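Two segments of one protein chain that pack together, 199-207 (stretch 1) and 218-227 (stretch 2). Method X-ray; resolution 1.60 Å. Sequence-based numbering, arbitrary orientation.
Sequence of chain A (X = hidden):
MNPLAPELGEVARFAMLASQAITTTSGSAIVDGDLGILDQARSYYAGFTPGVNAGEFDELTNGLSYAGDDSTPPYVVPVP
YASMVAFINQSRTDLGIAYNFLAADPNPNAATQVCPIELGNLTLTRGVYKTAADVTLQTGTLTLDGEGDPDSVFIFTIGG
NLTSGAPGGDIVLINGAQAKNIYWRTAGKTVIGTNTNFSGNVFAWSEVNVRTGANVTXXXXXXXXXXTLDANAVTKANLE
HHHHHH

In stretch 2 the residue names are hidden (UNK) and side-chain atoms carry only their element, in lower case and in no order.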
# COMPACT_ATOMS: atom_id res chain seq x y z
N SER A 199 7.39 5.33 -2.33
CA SER A 199 6.17 6.12 -2.48
C SER A 199 5.14 5.35 -3.30
O SER A 199 5.49 4.76 -4.33
CB SER A 199 6.46 7.46 -3.19
OG SER A 199 7.04 8.38 -2.30
N GLY A 200 3.89 5.35 -2.86
CA GLY A 200 2.80 4.81 -3.65
C GLY A 200 1.91 3.87 -2.87
O GLY A 200 2.20 3.45 -1.75
N ASN A 201 0.78 3.54 -3.50
CA ASN A 201 -0.20 2.62 -2.93
C ASN A 201 0.07 1.23 -3.47
O ASN A 201 -0.11 0.97 -4.67
CB ASN A 201 -1.63 3.07 -3.26
CG ASN A 201 -1.91 4.48 -2.81
OD1 ASN A 201 -2.22 4.70 -1.64
ND2 ASN A 201 -1.80 5.44 -3.72
N VAL A 202 0.46 0.31 -2.59
CA VAL A 202 0.85 -1.03 -3.00
C VAL A 202 -0.37 -1.95 -2.87
O VAL A 202 -0.94 -2.08 -1.79
CB VAL A 202 2.02 -1.55 -2.15
CG1 VAL A 202 2.41 -2.96 -2.56
CG2 VAL A 202 3.21 -0.61 -2.28
N PHE A 203 -0.76 -2.58 -3.98
CA PHE A 203 -1.80 -3.61 -4.01
C PHE A 203 -1.14 -4.93 -4.43
O PHE A 203 -1.08 -5.26 -5.62
CB PHE A 203 -2.93 -3.24 -4.98
CG PHE A 203 -3.75 -2.07 -4.53
CD1 PHE A 203 -3.26 -0.77 -4.67
CD2 PHE A 203 -5.02 -2.26 -4.01
CE1 PHE A 203 -4.02 0.32 -4.27
CE2 PHE A 203 -5.79 -1.18 -3.61
CZ PHE A 203 -5.29 0.11 -3.74
N ALA A 204 -0.62 -5.67 -3.45
CA ALA A 204 -0.01 -6.97 -3.70
C ALA A 204 -1.06 -8.05 -3.55
O ALA A 204 -1.79 -8.08 -2.55
CB ALA A 204 1.14 -7.23 -2.74
N TRP A 205 -1.16 -8.93 -4.55
CA TRP A 205 -2.15 -10.00 -4.45
C TRP A 205 -1.84 -10.92 -3.28
O TRP A 205 -2.75 -11.33 -2.55
CB TRP A 205 -2.20 -10.82 -5.74
CG TRP A 205 -3.19 -11.94 -5.63
CD1 TRP A 205 -2.91 -13.27 -5.44
CD2 TRP A 205 -4.61 -11.84 -5.66
NE1 TRP A 205 -4.08 -13.99 -5.37
CE2 TRP A 205 -5.14 -13.14 -5.50
CE3 TRP A 205 -5.50 -10.76 -5.81
CZ2 TRP A 205 -6.51 -13.40 -5.49
CZ3 TRP A 205 -6.87 -11.03 -5.80
CH2 TRP A 205 -7.36 -12.33 -5.64
N SER A 206 -0.56 -11.23 -3.07
CA SER A 206 -0.17 -12.11 -1.97
C SER A 206 0.19 -11.32 -0.73
O SER A 206 -0.67 -11.06 0.11
CB SER A 206 1.00 -13.01 -2.40
OG SER A 206 2.01 -12.24 -3.02
N GLU A 207 1.45 -10.90 -0.60
CA GLU A 207 1.93 -10.26 0.62
C GLU A 207 2.82 -9.07 0.30
O GLU A 207 3.38 -8.96 -0.80
CB GLU A 207 2.69 -11.25 1.52
CG GLU A 207 3.91 -11.90 0.86
CD GLU A 207 4.63 -12.88 1.77
OE1 GLU A 207 4.82 -12.57 2.97
OE2 GLU A 207 5.02 -13.97 1.29
N UNK A 218 2.44 6.21 1.48
CA UNK A 218 1.47 5.63 0.57
C UNK A 218 0.51 4.73 1.32
O UNK A 218 -0.05 5.16 2.33
N UNK A 219 0.32 3.51 0.83
CA UNK A 219 -0.53 2.52 1.49
C UNK A 219 0.02 1.14 1.17
O UNK A 219 0.61 0.92 0.12
n UNK A 219 -5.68 7.13 1.05
c UNK A 219 -4.17 3.80 0.90
n UNK A 219 -4.95 4.96 1.29
n UNK A 219 -4.15 6.27 -0.43
c UNK A 219 -4.92 6.13 0.64
c UNK A 219 -2.74 3.86 1.41
c UNK A 219 -1.98 2.61 1.00
N UNK A 220 -0.22 0.18 2.08
CA UNK A 220 0.26 -1.19 1.90
C UNK A 220 -0.92 -2.16 2.03
O UNK A 220 -1.45 -2.34 3.13
c UNK A 220 1.34 -1.52 2.93
c UNK A 220 3.50 -0.83 4.03
c UNK A 220 3.27 -0.70 1.52
c UNK A 220 2.55 -0.57 2.87
N UNK A 221 -1.30 -2.79 0.92
CA UNK A 221 -2.42 -3.74 0.87
C UNK A 221 -1.90 -5.11 0.47
O UNK A 221 -1.20 -5.24 -0.54
c UNK A 221 -3.49 -3.31 -0.15
c UNK A 221 -3.83 -0.85 -0.54
c UNK A 221 -4.46 0.36 -0.26
c UNK A 221 -5.82 -0.74 1.36
c UNK A 221 -4.17 -2.00 0.16
c UNK A 221 -5.18 -1.94 1.09
c UNK A 221 -5.46 0.41 0.69
N UNK A 222 -2.27 -6.14 1.24
CA UNK A 222 -2.03 -7.53 0.86
C UNK A 222 -3.40 -8.19 0.69
O UNK A 222 -4.11 -8.40 1.68
c UNK A 222 -1.18 -8.25 1.90
N UNK A 223 -3.78 -8.48 -0.56
CA UNK A 223 -5.16 -8.88 -0.83
C UNK A 223 -5.47 -10.24 -0.21
O UNK A 223 -6.56 -10.44 0.34
c UNK A 223 -5.44 -8.87 -2.34
c UNK A 223 -5.22 -7.47 -2.91
c UNK A 223 -6.87 -9.35 -2.60
N UNK A 224 -4.54 -11.20 -0.29
CA UNK A 224 -4.82 -12.55 0.18
C UNK A 224 -3.93 -13.03 1.31
O UNK A 224 -4.21 -14.08 1.89
o UNK A 224 -3.39 -13.71 -1.42
c UNK A 224 -4.75 -13.59 -0.95
c UNK A 224 -5.65 -13.19 -2.10
N UNK A 225 -2.86 -12.30 1.66
CA UNK A 225 -2.04 -12.77 2.76
C UNK A 225 -1.73 -11.65 3.74
O UNK A 225 -2.64 -11.17 4.42
o UNK A 225 1.14 -14.59 3.10
c UNK A 225 -0.04 -14.24 3.32
o UNK A 225 -0.64 -14.50 4.38
c UNK A 225 -0.75 -13.43 2.24
N UNK A 226 -0.48 -11.18 3.79
CA UNK A 226 -0.03 -10.43 4.96
C UNK A 226 0.80 -9.21 4.56
O UNK A 226 1.43 -9.17 3.51
c UNK A 226 2.92 -12.66 6.20
c UNK A 226 0.80 -11.31 5.90
o UNK A 226 2.58 -12.81 7.38
c UNK A 226 2.10 -11.79 5.27
n UNK A 226 3.99 -13.26 5.68
N UNK A 227 0.83 -8.24 5.46
CA UNK A 227 1.78 -7.14 5.38
C UNK A 227 2.74 -7.29 6.55
O UNK A 227 2.31 -7.35 7.71
c UNK A 227 1.10 -5.77 5.43
c UNK A 227 0.10 -5.60 4.28
c UNK A 227 2.15 -4.66 5.39
O HOH W 1 1.88 -14.93 0.52

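Position 218 has no side-chain atoms. Its backbone angles would jam a CB against the preceding carbonyl, and an ideal CB would lie 1.8 Å from Gly200 O, a clash. It is Gly218, whose CA sits 3.3 Å from Gly200 O in a CA-H...O contact.

Position 219 carries three carbons, a nitrogen, then a carbon bearing two more nitrogens, one of them beside Asn201 OD1: a guanidinium, so Arg219. Its NH1 donates to Asn201 OD1 at 2.8 Å, with the oxygen at the edge of the group, near its plane. Arg219 reaches stretch 1 through both its N and its O, bonding to the residues before and after Asn201: Arg219 N to Gly200 O at 3.2 Å, and Val202 N to Arg219 O at 2.8 Å.

At 220 there are four carbons, forked at the second, on the face shared with Val202. This is Leu220, and its CD2 meets Val202 CG2 at 3.8 Å.

Position 221 shows one carbon and then a ring of six, with no oxygen, against the Phe203 ring: Phe221. The two rings form an offset stack, centroids 4.6 Å apart and planes at 26°. Phe221 N donates to Val202 O at 2.8 Å, and Phe221 O accepts from Ala204 N at 3.0 Å.

At 222 a single carbon, CB, lies 3.4 Å from Ser206 O and 3.9 Å from Glu207 CA, so the small side chain sits close to the backbone of both. It is Ala222.

Position 223 has one carbon bearing two more, directed toward stretch 1: Val223. Its CG1 packs 3.6 Å from Trp205 CZ3, while Val223 N donates to Ala204 O at 2.8 Å.

At 224 one carbon bears an oxygen and a carbon, the latter over a face of the Trp205 ring. That is Thr224: CG2 stands 3.7 Å from the centroid of the six-membered ring, while OG1 and N both donate to Trp205 O, at 2.7 and 2.9 Å.

Position 225 has two carbons, the second carrying two oxygens, one 4.0 Å from Glu207 CB. With no amide nitrogen, it is Asp225. Its N makes a weak hydrogen bond to Ser206 O at 3.0 Å, and a water donates to its OD2 at 2.7 Å.

Position 226 has three carbons ending in an oxygen and a nitrogen, the nitrogen near Glu207 OE1: Gln226, whose NE2 donates to that oxygen at 2.9 Å.

At 227 one carbon bears two others, pointing away and touching nothing on stretch 1: Val227.

The rule is parallel pairing, in register from 200-204 with 218-222 and shifted by one beyond Thr224. Backbone bonds set the ladder; most rungs pair similar residues, while Asn201 and Arg219 pair by a hydrogen bond. Beyond the strands, side chains take over more of the bonding.

Stretch 2 (218-227) GRLFAVTDQV
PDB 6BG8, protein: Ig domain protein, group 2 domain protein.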